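3-oxoadipate enol-lactonase (Burkholderia xenovorans, PDB 2XUA) probably hydrolyses the enol-lactone of 3-oxoadipate, a step of catechol breakdown, using an alpha/beta hydrolase fold. Local coordinates at residues B[12-17]-B[64-69]; B[30-35]-B[94-99]; B[36-41]-B[175-180]; B[42-47]-B[246-251]. All blocks are in the same frame, centred on the assembly; numbering follows the deposited sequence.

Contact 1 of 4, residues B[12-17]-B[64-69]; sequences TELHYR and GHSEAP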
loop_
_atom_site.group_PDB
_atom_site.type_symbol
_atom_site.label_atom_id
_atom_site.label_comp_id
_atom_site.label_asym_id
_atom_site.label_seq_id
_atom_site.Cartn_x
_atom_site.Cartn_y
_atom_site.Cartn_z
ATOM N N THR B 12 17.150 13.041 -8.458
ATOM C CA THR B 12 16.690 11.983 -7.508
ATOM C C THR B 12 16.245 10.747 -8.268
ATOM O O THR B 12 16.301 10.720 -9.481
ATOM C CB THR B 12 15.340 12.279 -6.783
ATOM O OG1 THR B 12 14.723 13.505 -7.206
ATOM C CG2 THR B 12 15.412 12.084 -5.311
ATOM N N GLU B 13 15.684 9.788 -7.529
ATOM C CA GLU B 13 15.058 8.591 -8.060
ATOM C C GLU B 13 13.595 8.472 -7.554
ATOM O O GLU B 13 13.352 8.467 -6.346
ATOM C CB GLU B 13 15.864 7.376 -7.608
ATOM C CG GLU B 13 15.477 6.062 -8.276
ATOM C CD GLU B 13 16.431 4.908 -7.905
ATOM O OE1 GLU B 13 17.452 5.128 -7.193
ATOM O OE2 GLU B 13 16.168 3.766 -8.312
ATOM N N LEU B 14 12.634 8.384 -8.475
ATOM C CA LEU B 14 11.227 8.257 -8.105
ATOM C C LEU B 14 10.621 6.923 -8.503
ATOM O O LEU B 14 10.731 6.508 -9.648
ATOM C CB LEU B 14 10.387 9.359 -8.743
ATOM C CG LEU B 14 10.856 10.826 -8.576
ATOM C CD1 LEU B 14 10.079 11.722 -9.504
ATOM C CD2 LEU B 14 10.719 11.277 -7.132
ATOM N N HIS B 15 9.920 6.320 -7.548
ATOM C CA HIS B 15 9.087 5.156 -7.795
ATOM C C HIS B 15 7.812 5.616 -8.516
ATOM O O HIS B 15 7.156 6.584 -8.109
ATOM C CB HIS B 15 8.788 4.428 -6.475
ATOM C CG HIS B 15 7.751 3.340 -6.590
ATOM N ND1 HIS B 15 7.803 2.346 -7.543
ATOM C CD2 HIS B 15 6.629 3.104 -5.867
ATOM C CE1 HIS B 15 6.749 1.561 -7.421
ATOM N NE2 HIS B 15 6.032 1.975 -6.403
ATOM N N TYR B 16 7.446 4.942 -9.593
ATOM C CA TYR B 16 6.202 5.315 -10.279
ATOM C C TYR B 16 5.355 4.098 -10.681
ATOM O O TYR B 16 5.844 2.946 -10.669
ATOM C CB TYR B 16 6.493 6.202 -11.531
ATOM C CG TYR B 16 7.214 5.470 -12.641
ATOM C CD1 TYR B 16 6.504 4.797 -13.654
ATOM C CD2 TYR B 16 8.617 5.451 -12.681
ATOM C CE1 TYR B 16 7.196 4.073 -14.672
ATOM C CE2 TYR B 16 9.307 4.753 -13.679
ATOM C CZ TYR B 16 8.593 4.078 -14.668
ATOM O OH TYR B 16 9.279 3.371 -15.650
ATOM N N ARG B 17 4.137 4.371 -11.112
ATOM C CA ARG B 17 3.200 3.293 -11.516
ATOM C C ARG B 17 2.338 3.729 -12.615
ATOM O O ARG B 17 1.774 4.809 -12.532
ATOM C CB ARG B 17 2.357 2.858 -10.325
ATOM C CG ARG B 17 1.448 1.678 -10.596
ATOM C CD ARG B 17 1.037 1.033 -9.248
ATOM N NE ARG B 17 2.126 0.259 -8.615
ATOM C CZ ARG B 17 2.030 -0.359 -7.442
ATOM N NH1 ARG B 17 0.929 -0.283 -6.726
ATOM N NH2 ARG B 17 3.058 -0.973 -6.945
ATOM N N GLY B 64 7.360 7.047 0.280
ATOM C CA GLY B 64 7.014 5.810 -0.358
ATOM C C GLY B 64 8.284 5.079 -0.664
ATOM O O GLY B 64 9.123 4.875 0.250
ATOM N N HIS B 65 8.433 4.700 -1.932
ATOM C CA HIS B 65 9.605 3.954 -2.336
ATOM C C HIS B 65 10.540 4.796 -3.154
ATOM O O HIS B 65 11.448 4.268 -3.810
ATOM C CB HIS B 65 9.167 2.694 -3.067
ATOM C CG HIS B 65 8.555 1.713 -2.134
ATOM N ND1 HIS B 65 9.314 0.817 -1.414
ATOM C CD2 HIS B 65 7.282 1.583 -1.687
ATOM C CE1 HIS B 65 8.530 0.142 -0.591
ATOM N NE2 HIS B 65 7.290 0.586 -0.739
ATOM N N SER B 66 10.331 6.091 -3.108
ATOM C CA SER B 66 11.186 6.987 -3.858
ATOM C C SER B 66 12.378 7.336 -2.948
ATOM O O SER B 66 12.334 7.092 -1.717
ATOM C CB SER B 66 10.456 8.265 -4.262
ATOM O OG SER B 66 9.476 8.026 -5.299
ATOM N N GLU B 67 13.397 7.961 -3.527
ATOM C CA GLU B 67 14.533 8.409 -2.743
ATOM C C GLU B 67 14.096 9.559 -1.870
ATOM O O GLU B 67 13.200 10.315 -2.232
ATOM C CB GLU B 67 15.615 8.882 -3.701
ATOM C CG GLU B 67 16.919 9.393 -3.054
ATOM C CD GLU B 67 17.813 10.085 -4.096
ATOM O OE1 GLU B 67 18.417 9.386 -4.934
ATOM O OE2 GLU B 67 17.858 11.318 -4.126
ATOM N N ALA B 68 14.707 9.679 -0.695
ATOM C CA ALA B 68 14.623 10.942 0.046
ATOM C C ALA B 68 15.948 11.733 -0.018
ATOM O O ALA B 68 16.742 11.643 0.891
ATOM C CB ALA B 68 14.238 10.683 1.476
ATOM N N PRO B 69 16.168 12.538 -1.063
ATOM C CA PRO B 69 17.446 13.251 -1.102
ATOM C C PRO B 69 17.550 14.351 -0.035
ATOM O O PRO B 69 16.675 14.476 0.849
ATOM C CB PRO B 69 17.457 13.872 -2.503
ATOM C CG PRO B 69 16.042 14.059 -2.863
ATOM C CD PRO B 69 15.198 13.118 -2.001
#

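Contact 2 of 4, residues B[30-35]-B[94-99]; sequences VLSNSL and ANFCGL. With SHF (laevulinic acid), chain C.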
loop_
_atom_site.group_PDB
_atom_site.type_symbol
_atom_site.label_atom_id
_atom_site.label_comp_id
_atom_site.label_asym_id
_atom_site.label_seq_id
_atom_site.Cartn_x
_atom_site.Cartn_y
_atom_site.Cartn_z
ATOM N N VAL B 30 -1.730 12.584 -14.695
ATOM C CA VAL B 30 -0.685 12.354 -13.674
ATOM C C VAL B 30 -1.347 12.698 -12.362
ATOM O O VAL B 30 -2.034 13.700 -12.270
ATOM C CB VAL B 30 0.514 13.321 -13.882
ATOM C CG1 VAL B 30 1.544 13.241 -12.704
ATOM C CG2 VAL B 30 1.187 13.047 -15.250
ATOM N N LEU B 31 -1.175 11.852 -11.358
ATOM C CA LEU B 31 -1.817 12.125 -10.044
ATOM C C LEU B 31 -0.652 12.529 -9.136
ATOM O O LEU B 31 0.408 11.903 -9.219
ATOM C CB LEU B 31 -2.443 10.804 -9.547
ATOM C CG LEU B 31 -3.561 10.307 -10.477
ATOM C CD1 LEU B 31 -4.311 9.042 -9.890
ATOM C CD2 LEU B 31 -4.570 11.451 -10.744
ATOM N N SER B 32 -0.864 13.437 -8.184
ATOM C CA SER B 32 0.219 13.772 -7.275
ATOM C C SER B 32 -0.254 13.781 -5.834
ATOM O O SER B 32 -1.320 14.291 -5.540
ATOM C CB SER B 32 0.831 15.122 -7.718
ATOM O OG SER B 32 1.989 15.353 -6.914
ATOM N N ASN B 33 0.493 13.114 -4.956
ATOM C CA ASN B 33 0.016 12.665 -3.642
ATOM C C ASN B 33 0.120 13.800 -2.573
ATOM O O ASN B 33 0.788 14.827 -2.748
ATOM C CB ASN B 33 0.910 11.549 -3.067
ATOM C CG ASN B 33 1.143 10.374 -4.014
ATOM O OD1 ASN B 33 2.088 9.596 -3.833
ATOM N ND2 ASN B 33 0.334 10.259 -5.030
ATOM N N SER B 34 -0.562 13.564 -1.471
ATOM C CA SER B 34 -0.449 14.405 -0.256
ATOM C C SER B 34 0.827 14.105 0.508
ATOM O O SER B 34 1.357 12.961 0.470
ATOM C CB SER B 34 -1.626 14.033 0.662
ATOM O OG SER B 34 -1.803 15.087 1.644
ATOM N N LEU B 35 1.307 15.093 1.283
ATOM C CA LEU B 35 2.339 14.820 2.284
ATOM C C LEU B 35 2.024 13.619 3.195
ATOM O O LEU B 35 0.954 13.547 3.767
ATOM C CB LEU B 35 2.580 16.090 3.136
ATOM C CG LEU B 35 3.645 16.052 4.193
ATOM C CD1 LEU B 35 5.008 15.923 3.536
ATOM C CD2 LEU B 35 3.502 17.337 4.995
ATOM N N ALA B 94 -0.280 16.347 -20.168
ATOM C CA ALA B 94 -1.152 15.503 -19.345
ATOM C C ALA B 94 -2.140 16.328 -18.560
ATOM O O ALA B 94 -1.876 17.495 -18.199
ATOM C CB ALA B 94 -0.285 14.649 -18.371
ATOM N N ASN B 95 -3.283 15.721 -18.294
ATOM C CA ASN B 95 -4.139 16.135 -17.219
ATOM C C ASN B 95 -3.409 15.897 -15.899
ATOM O O ASN B 95 -2.480 15.080 -15.794
ATOM C CB ASN B 95 -5.491 15.394 -17.286
ATOM C CG ASN B 95 -6.178 15.588 -18.614
ATOM O OD1 ASN B 95 -6.007 14.797 -19.553
ATOM N ND2 ASN B 95 -6.898 16.691 -18.730
ATOM N N PHE B 96 -3.795 16.648 -14.884
ATOM C CA PHE B 96 -3.085 16.593 -13.632
ATOM C C PHE B 96 -4.116 16.729 -12.551
ATOM O O PHE B 96 -4.999 17.599 -12.612
ATOM C CB PHE B 96 -2.039 17.718 -13.529
ATOM C CG PHE B 96 -1.146 17.618 -12.302
ATOM C CD1 PHE B 96 0.076 16.981 -12.368
ATOM C CD2 PHE B 96 -1.553 18.186 -11.071
ATOM C CE1 PHE B 96 0.900 16.900 -11.214
ATOM C CE2 PHE B 96 -0.756 18.056 -9.922
ATOM C CZ PHE B 96 0.448 17.476 -9.995
ATOM N N CYS B 97 -3.989 15.855 -11.551
ATOM C CA CYS B 97 -4.892 15.843 -10.384
ATOM C C CYS B 97 -4.011 15.609 -9.192
ATOM O O CYS B 97 -3.376 14.546 -9.052
ATOM C CB CYS B 97 -5.937 14.709 -10.495
ATOM S SG CYS B 97 -7.066 14.539 -9.058
ATOM N N GLY B 98 -3.990 16.590 -8.310
ATOM C CA GLY B 98 -3.093 16.552 -7.151
ATOM C C GLY B 98 -3.892 16.900 -5.935
ATOM O O GLY B 98 -4.845 17.681 -6.031
ATOM N N LEU B 99 -3.537 16.262 -4.826
ATOM C CA LEU B 99 -4.233 16.460 -3.586
ATOM C C LEU B 99 -3.268 17.070 -2.570
ATOM O O LEU B 99 -2.195 16.576 -2.387
ATOM C CB LEU B 99 -4.834 15.159 -3.048
ATOM C CG LEU B 99 -5.883 15.339 -1.924
ATOM C CD1 LEU B 99 -7.035 14.337 -2.045
ATOM C CD2 LEU B 99 -5.296 15.297 -0.543
HETATM C C4 SHF C . 0.319 15.983 6.101
HETATM C C5 SHF C . -0.338 15.561 4.780
HETATM C C3 SHF C . -0.044 17.333 6.742
HETATM C C2 SHF C . -1.404 17.989 6.390
HETATM C C1 SHF C . -1.898 18.987 7.520
HETATM O O4 SHF C . 1.110 15.211 6.673
HETATM O O1 SHF C . -2.716 18.483 8.314
HETATM O OH1 SHF C . -1.556 20.218 7.541
#

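Contact 3 of 4, residues B[36-41]-B[175-180]; sequences GTDLSM and RDVFVH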
loop_
_atom_site.group_PDB
_atom_site.type_symbol
_atom_site.label_atom_id
_atom_site.label_comp_id
_atom_site.label_asym_id
_atom_site.label_seq_id
_atom_site.Cartn_x
_atom_site.Cartn_y
_atom_site.Cartn_z
ATOM N N GLY B 36 3.005 12.715 3.396
ATOM C CA GLY B 36 2.852 11.550 4.271
ATOM C C GLY B 36 2.022 10.428 3.639
ATOM O O GLY B 36 1.585 9.533 4.348
ATOM N N THR B 37 1.811 10.460 2.306
ATOM C CA THR B 37 1.115 9.336 1.637
ATOM C C THR B 37 2.036 8.768 0.568
ATOM O O THR B 37 3.063 9.349 0.258
ATOM C CB THR B 37 -0.216 9.760 0.974
ATOM O OG1 THR B 37 0.073 10.664 -0.088
ATOM C CG2 THR B 37 -1.120 10.481 1.988
ATOM N N ASP B 38 1.651 7.652 -0.015
ATOM C CA ASP B 38 2.339 7.184 -1.195
ATOM C C ASP B 38 1.303 6.939 -2.271
ATOM O O ASP B 38 0.135 7.259 -2.086
ATOM C CB ASP B 38 3.186 5.948 -0.902
ATOM C CG ASP B 38 2.389 4.681 -0.681
ATOM O OD1 ASP B 38 1.166 4.720 -0.706
ATOM O OD2 ASP B 38 3.012 3.604 -0.496
ATOM N N LEU B 39 1.718 6.354 -3.404
ATOM C CA LEU B 39 0.812 6.296 -4.526
ATOM C C LEU B 39 -0.401 5.385 -4.368
ATOM O O LEU B 39 -1.296 5.433 -5.223
ATOM C CB LEU B 39 1.590 6.072 -5.818
ATOM C CG LEU B 39 2.141 4.772 -6.439
ATOM C CD1 LEU B 39 3.579 4.738 -6.673
ATOM C CD2 LEU B 39 1.542 3.394 -6.094
ATOM N N SER B 40 -0.433 4.567 -3.298
ATOM C CA SER B 40 -1.612 3.749 -2.972
ATOM C C SER B 40 -2.813 4.593 -2.611
ATOM O O SER B 40 -3.982 4.121 -2.665
ATOM C CB SER B 40 -1.302 2.738 -1.829
ATOM O OG SER B 40 -1.101 3.389 -0.543
HETATM N N MSE B 41 -2.568 5.853 -2.222
HETATM C CA MSE B 41 -3.722 6.702 -1.810
HETATM C C MSE B 41 -4.710 6.944 -2.951
HETATM O O MSE B 41 -5.855 7.220 -2.699
HETATM C CB MSE B 41 -3.251 8.031 -1.225
HETATM C CG MSE B 41 -2.584 8.911 -2.292
HETATM SE SE MSE B 41 -2.740 10.742 -1.727
HETATM C CE MSE B 41 -4.627 11.082 -2.046
ATOM N N ARG B 175 -2.220 4.812 7.799
ATOM C CA ARG B 175 -1.306 5.078 8.905
ATOM C C ARG B 175 -0.005 4.346 8.653
ATOM O O ARG B 175 1.058 4.890 8.941
ATOM C CB ARG B 175 -1.904 4.615 10.222
ATOM C CG ARG B 175 -0.981 4.839 11.468
ATOM C CD ARG B 175 -1.667 4.519 12.836
ATOM N NE ARG B 175 -0.675 4.826 13.866
ATOM C CZ ARG B 175 -0.684 5.904 14.653
ATOM N NH1 ARG B 175 -1.697 6.780 14.591
ATOM N NH2 ARG B 175 0.334 6.094 15.524
ATOM N N ASP B 176 -0.073 3.122 8.084
ATOM C CA ASP B 176 1.192 2.363 7.908
ATOM C C ASP B 176 2.088 3.109 6.958
ATOM O O ASP B 176 3.308 3.175 7.164
ATOM C CB ASP B 176 0.955 0.920 7.409
ATOM C CG ASP B 176 2.196 0.011 7.562
ATOM O OD1 ASP B 176 2.814 0.031 8.636
ATOM O OD2 ASP B 176 2.559 -0.726 6.594
ATOM N N VAL B 177 1.515 3.687 5.918
ATOM C CA VAL B 177 2.342 4.422 4.935
ATOM C C VAL B 177 2.887 5.697 5.583
ATOM O O VAL B 177 4.094 6.039 5.458
ATOM C CB VAL B 177 1.480 4.802 3.714
ATOM C CG1 VAL B 177 2.225 5.798 2.797
ATOM C CG2 VAL B 177 1.084 3.481 2.957
ATOM N N PHE B 178 2.008 6.379 6.311
ATOM C CA PHE B 178 2.435 7.635 6.975
ATOM C C PHE B 178 3.614 7.346 7.934
ATOM O O PHE B 178 4.681 7.930 7.801
ATOM C CB PHE B 178 1.238 8.239 7.702
ATOM C CG PHE B 178 1.546 9.550 8.337
ATOM C CD1 PHE B 178 1.299 10.721 7.654
ATOM C CD2 PHE B 178 2.156 9.607 9.594
ATOM C CE1 PHE B 178 1.577 11.971 8.261
ATOM C CE2 PHE B 178 2.486 10.861 10.187
ATOM C CZ PHE B 178 2.201 12.016 9.506
ATOM N N VAL B 179 3.472 6.359 8.821
ATOM C CA VAL B 179 4.481 6.168 9.846
ATOM C C VAL B 179 5.788 5.617 9.319
ATOM O O VAL B 179 6.769 5.701 10.030
ATOM C CB VAL B 179 4.001 5.402 11.131
ATOM C CG1 VAL B 179 2.789 6.064 11.693
ATOM C CG2 VAL B 179 3.724 3.915 10.825
ATOM N N HIS B 180 5.799 5.063 8.097
ATOM C CA HIS B 180 7.020 4.570 7.517
ATOM C C HIS B 180 7.608 5.529 6.504
ATOM O O HIS B 180 8.620 5.215 5.865
ATOM C CB HIS B 180 6.800 3.164 6.958
ATOM C CG HIS B 180 6.747 2.157 8.064
ATOM N ND1 HIS B 180 7.888 1.597 8.591
ATOM C CD2 HIS B 180 5.719 1.729 8.835
ATOM C CE1 HIS B 180 7.554 0.831 9.617
ATOM N NE2 HIS B 180 6.247 0.901 9.790
#

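Contact 4 of 4, residues B[42-47]-B[246-251]; sequences WAPQVA and SNIERA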
loop_
_atom_site.group_PDB
_atom_site.type_symbol
_atom_site.label_atom_id
_atom_site.label_comp_id
_atom_site.label_asym_id
_atom_site.label_seq_id
_atom_site.Cartn_x
_atom_site.Cartn_y
_atom_site.Cartn_z
ATOM N N TRP B 42 -4.281 6.778 -4.222
ATOM C CA TRP B 42 -5.160 7.025 -5.349
ATOM C C TRP B 42 -5.820 5.726 -5.831
ATOM O O TRP B 42 -6.477 5.717 -6.836
ATOM C CB TRP B 42 -4.313 7.565 -6.515
ATOM C CG TRP B 42 -3.821 8.956 -6.253
ATOM C CD1 TRP B 42 -2.530 9.345 -6.089
ATOM C CD2 TRP B 42 -4.628 10.151 -6.199
ATOM N NE1 TRP B 42 -2.480 10.707 -5.863
ATOM C CE2 TRP B 42 -3.744 11.235 -5.940
ATOM C CE3 TRP B 42 -5.997 10.395 -6.277
ATOM C CZ2 TRP B 42 -4.182 12.565 -5.794
ATOM C CZ3 TRP B 42 -6.458 11.717 -6.156
ATOM C CH2 TRP B 42 -5.533 12.794 -5.896
ATOM N N ALA B 43 -5.579 4.609 -5.154
ATOM C CA ALA B 43 -6.130 3.369 -5.642
ATOM C C ALA B 43 -7.663 3.440 -5.927
ATOM O O ALA B 43 -8.125 2.877 -6.935
ATOM C CB ALA B 43 -5.762 2.171 -4.627
ATOM N N PRO B 44 -8.463 4.174 -5.099
ATOM C CA PRO B 44 -9.929 4.161 -5.460
ATOM C C PRO B 44 -10.271 4.824 -6.792
ATOM O O PRO B 44 -11.324 4.556 -7.366
ATOM C CB PRO B 44 -10.616 4.908 -4.281
ATOM C CG PRO B 44 -9.634 4.652 -3.079
ATOM C CD PRO B 44 -8.256 4.906 -3.846
ATOM N N GLN B 45 -9.389 5.698 -7.275
ATOM C CA GLN B 45 -9.627 6.346 -8.550
ATOM C C GLN B 45 -9.107 5.589 -9.814
ATOM O O GLN B 45 -9.412 5.980 -10.962
ATOM C CB GLN B 45 -8.998 7.752 -8.524
ATOM C CG GLN B 45 -9.855 8.812 -7.782
ATOM C CD GLN B 45 -9.928 8.541 -6.277
ATOM O OE1 GLN B 45 -11.022 8.534 -5.652
ATOM N NE2 GLN B 45 -8.770 8.297 -5.682
ATOM N N VAL B 46 -8.255 4.611 -9.611
ATOM C CA VAL B 46 -7.483 4.051 -10.758
ATOM C C VAL B 46 -8.356 3.401 -11.848
ATOM O O VAL B 46 -8.211 3.661 -13.054
ATOM C CB VAL B 46 -6.397 3.089 -10.242
ATOM C CG1 VAL B 46 -5.763 2.296 -11.431
ATOM C CG2 VAL B 46 -5.316 3.925 -9.421
ATOM N N ALA B 47 -9.316 2.624 -11.394
ATOM C CA ALA B 47 -10.239 1.901 -12.294
ATOM C C ALA B 47 -11.010 2.853 -13.213
ATOM O O ALA B 47 -10.982 2.695 -14.425
ATOM C CB ALA B 47 -11.204 1.006 -11.488
ATOM N N SER B 246 -10.201 13.632 0.737
ATOM C CA SER B 246 -11.563 13.469 0.226
ATOM C C SER B 246 -11.714 12.416 -0.858
ATOM O O SER B 246 -12.811 11.897 -1.077
ATOM C CB SER B 246 -12.142 14.811 -0.271
ATOM O OG SER B 246 -11.569 15.245 -1.476
ATOM N N ASN B 247 -10.622 12.119 -1.553
ATOM C CA ASN B 247 -10.708 11.061 -2.600
ATOM C C ASN B 247 -10.862 9.655 -1.978
ATOM O O ASN B 247 -11.210 8.682 -2.672
ATOM C CB ASN B 247 -9.439 11.072 -3.462
ATOM C CG ASN B 247 -8.260 10.541 -2.715
ATOM O OD1 ASN B 247 -7.876 11.118 -1.694
ATOM N ND2 ASN B 247 -7.699 9.395 -3.175
ATOM N N ILE B 248 -10.533 9.531 -0.701
ATOM C CA ILE B 248 -10.840 8.334 0.077
ATOM C C ILE B 248 -12.171 8.367 0.798
ATOM O O ILE B 248 -13.020 7.500 0.591
ATOM C CB ILE B 248 -9.716 8.004 1.033
ATOM C CG1 ILE B 248 -8.564 7.490 0.194
ATOM C CG2 ILE B 248 -10.117 6.818 1.980
ATOM C CD1 ILE B 248 -7.319 7.270 0.993
ATOM N N GLU B 249 -12.364 9.369 1.650
ATOM C CA GLU B 249 -13.619 9.472 2.373
ATOM C C GLU B 249 -14.866 9.580 1.466
ATOM O O GLU B 249 -15.891 9.015 1.782
ATOM C CB GLU B 249 -13.541 10.597 3.453
ATOM C CG GLU B 249 -14.877 10.712 4.234
ATOM C CD GLU B 249 -14.671 11.394 5.608
ATOM O OE1 GLU B 249 -13.475 11.679 5.955
ATOM O OE2 GLU B 249 -15.696 11.630 6.308
ATOM N N ARG B 250 -14.812 10.329 0.364
ATOM C CA ARG B 250 -15.918 10.394 -0.540
ATOM C C ARG B 250 -15.404 9.965 -1.882
ATOM O O ARG B 250 -15.537 10.715 -2.879
ATOM C CB ARG B 250 -16.358 11.832 -0.761
ATOM C CG ARG B 250 -17.083 12.523 0.317
ATOM C CD ARG B 250 -17.893 11.676 1.119
ATOM N NE ARG B 250 -19.271 11.854 0.792
ATOM C CZ ARG B 250 -20.264 11.860 1.678
ATOM N NH1 ARG B 250 -20.043 11.687 2.972
ATOM N NH2 ARG B 250 -21.511 12.032 1.240
ATOM N N ALA B 251 -14.842 8.765 -1.943
ATOM C CA ALA B 251 -14.237 8.230 -3.188
ATOM C C ALA B 251 -15.139 8.295 -4.387
ATOM O O ALA B 251 -14.776 8.811 -5.431
ATOM C CB ALA B 251 -13.752 6.810 -2.948
HETATM O O HOH W 1 -13.699 5.743 -6.599
#

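Contact 1 of 4, residues B[12-17]-B[64-69]
Glu-67 N donates to Glu-13 O over 2.9 Å. One residue pair further, a side chain stands in for the backbone: His-15 N donates a hydrogen bond to Ser-66 OG at 2.9 Å, with a bent angle of 150°. Ser-66 OG is anti to its own carbonyl carbon (chi1 -72°), which turns it to the strand, where it also sits 3.3 Å from Leu-14 CA; its further bond to Asp-59 O makes it a link between the strand and the chain just after strand 54-58. With the two segments running in opposite directions, these bonds continue the antiparallel pairing of strand 12-19 with strand 54-58 into an irregular loop. Next to them the side chains of His-15 and His-65 run alongside each other in the same direction, while their rings form an offset edge-to-face pair, the edge of His-65 toward the face of His-15, centroids 5.8 Å apart and planes at 83°. His-65 CB comes within 3.8 Å of His-15 CD2, while His-15 ND1 is bonded to Pro-5 O. At the other end CB of Glu-67 passes 4.2 Å from CB of Glu-13; Thr-12 lies near Glu-67 and Pro-69, but the placement of its CG2 is doubtful. Asp-81 of helix 75-88 touches Thr-12 and Leu-14, strand 6-9 flanks the other edge of strand 12-19, and His-65 stacks on His-65 of the second subunit.

Contact 2 of 4, residues B[30-35]-B[94-99]
Strands 28-32 and 94-99 pair in parallel here, a fully buried contact in the middle of the central sheet; the axes of these short strand segments approach to 4.6 Å, inclined by 14°. Val-30 N bonds to Asn-95 O at 2.8 Å, and Val-30 O accepts from Cys-97 N. Two residues on, Ser-32 repeats the pattern: its N donates to Cys-97 O, and its O receives Leu-99 N at 3.1 Å. Weaker CA-H...O contacts fill the steps between, among them Leu-31 CA to Cys-97 O at 3.0 Å. On the face of Val-30, Ser-32 and Phe-96, Phe-96 CG is anti to the backbone N (chi1 -173°), and the ring extends along the neighbouring strand from Val-30 to Ser-32. Its CZ comes to 3.3 Å from Ser-32 CB, while CD1 and CE1 lie against CB and CG1 of Val-30. The ring also lies close against Gly-98, which has no side chain. The strand leads into Ser-100, in a sequence and turn consistent with the nucleophile elbow of alpha/beta hydrolases, and Ser-34 touches that serine. On the face of Leu-31 and Cys-97, Leu-31 CD2 packs 3.5 Å from Cys-97 CB. Beyond the last bridge the first segment leaves the sheet, and Ser-34 CB rests 4.1 Å from Leu-99 CD2. Both Ser-34 and Leu-35 line the pocket of the bound laevulinic acid: Leu-35 CD2 approaches its O4 to 3.6 Å, and Tyr-186 and Arg-157 hydrogen-bond the ligand. Ser-32 OG turns to Tyr-58 OH, and helix 101-112 covers Phe-96 through Thr-105 and Leu-109.

Contact 3 of 4, residues B[36-41]-B[175-180]
Val-177 holds CG1 anti to its backbone N (chi1 169°) and CG2 anti to its carbonyl carbon, placing its two methyls on Asp-38, whose CG stands between its own backbone N and carbonyl carbon (chi1 73°). The two side chains cross at about a right angle. CG1 does most of the touching, 3.4 Å from Asp-38 N and 3.7 Å from Asp-38 CG, while CG2 reaches Asp-38 OD1 at 3.9 Å. The carboxylate is fixed from its own side of the contact: OD1 takes Ser-40 OG at 2.6 Å through its syn lone pair, and Ser-40 N at 3.0 Å from above the carboxylate plane. The second bond closes an Asx turn at the start of the 3-10 segment 39-41. One helical residue further, Phe-178 lies against the backbone of Gly-36, its CD1 3.5 Å from Gly-36 O and 3.8 Å from Gly-36 CA. Its CA makes a CA-H...O contact of 3.4 Å with Gly-36 O. No hydrogen bond crosses between the segments. Asp-176, next to Val-177, makes salt bridges to Arg-17 and Arg-57 of the second subunit. Phe-178 also touches the bound laevulinic acid, and the contact thus joins helix 168-179, probably part of the cap, to the loop after strand 28-32: a cap over the core, as in capped members of the alpha/beta hydrolase fold.

Contact 4 of 4, residues B[42-47]-B[246-251]
Asn-247 faces Trp-42 and Gln-45 and touches both. Its CG sits between the backbone N and the carbonyl carbon (chi1 72°), and ND2 comes to 3.7 Å from CE3 of the Trp-42 indole, at an oblique approach with the amide and ring planes 46° apart. The same ND2 is hydrogen-bonded to Met-41 O, just before the first segment. The Gln-45 chain is bent at chi2, which puts CD 3.8 Å from Asn-247 CB; the amide then crosses Asn-247 at about a right angle, with the amide planes 60° apart. Asn-247 O also lies 4.1 Å from Pro-44 CB. Ile-248 follows with a looser contact, its CG1 4.5 Å from Pro-44 CG; Phe-159 and Tyr-163 pack on the same isoleucine. Past the end of the short helix 246-249, Ala-251 begins helix 251-263 and sets its CB 3.9 Å from Pro-44 CB. A water joins the backbones at this end, donating to Pro-44 O at 2.8 Å and, weakly, to Ala-251 O. Val-169 of the second subunit packs on Pro-44, Ile-248 and Ala-251, while Phe-254 of helix 251-263 touches Trp-42, Gln-45 and Asn-247. The start of helix 43-52 is thus joined to the helical turn that follows His-244, probably the histidine of a Ser-His-Asp triad. The bond to Met-41 O holds the buried Asn-247 amide beside the indole and the Gln-45 amide, whereas the Pro-44 end depends on apolar side chains and a water that is firm only at Pro-44 O, which implies a weaker polar link there.

In the fold
Contacts 1 and 2 reach the same mixed sheet, their centres 15 Å apart: contact 1 toward the edge formed by strand 6-9, contact 2 at the central strands. Contacts 3 and 4 follow from the chain leaving strand 28-32, which runs through the loop of 36-41 into helix 43-52. Contact 3 carries this chain to helix 168-179 of the probable cap and contact 4 carries it to helix 246-249, with centres 14 Å apart. Contact 2 touches both, and Leu-39 packs on His-15 of contact 1. The segments of every pair of contacts alternate along the sequence, tying distant parts into one body. Contacts 1, 3 and 4 also meet the second subunit.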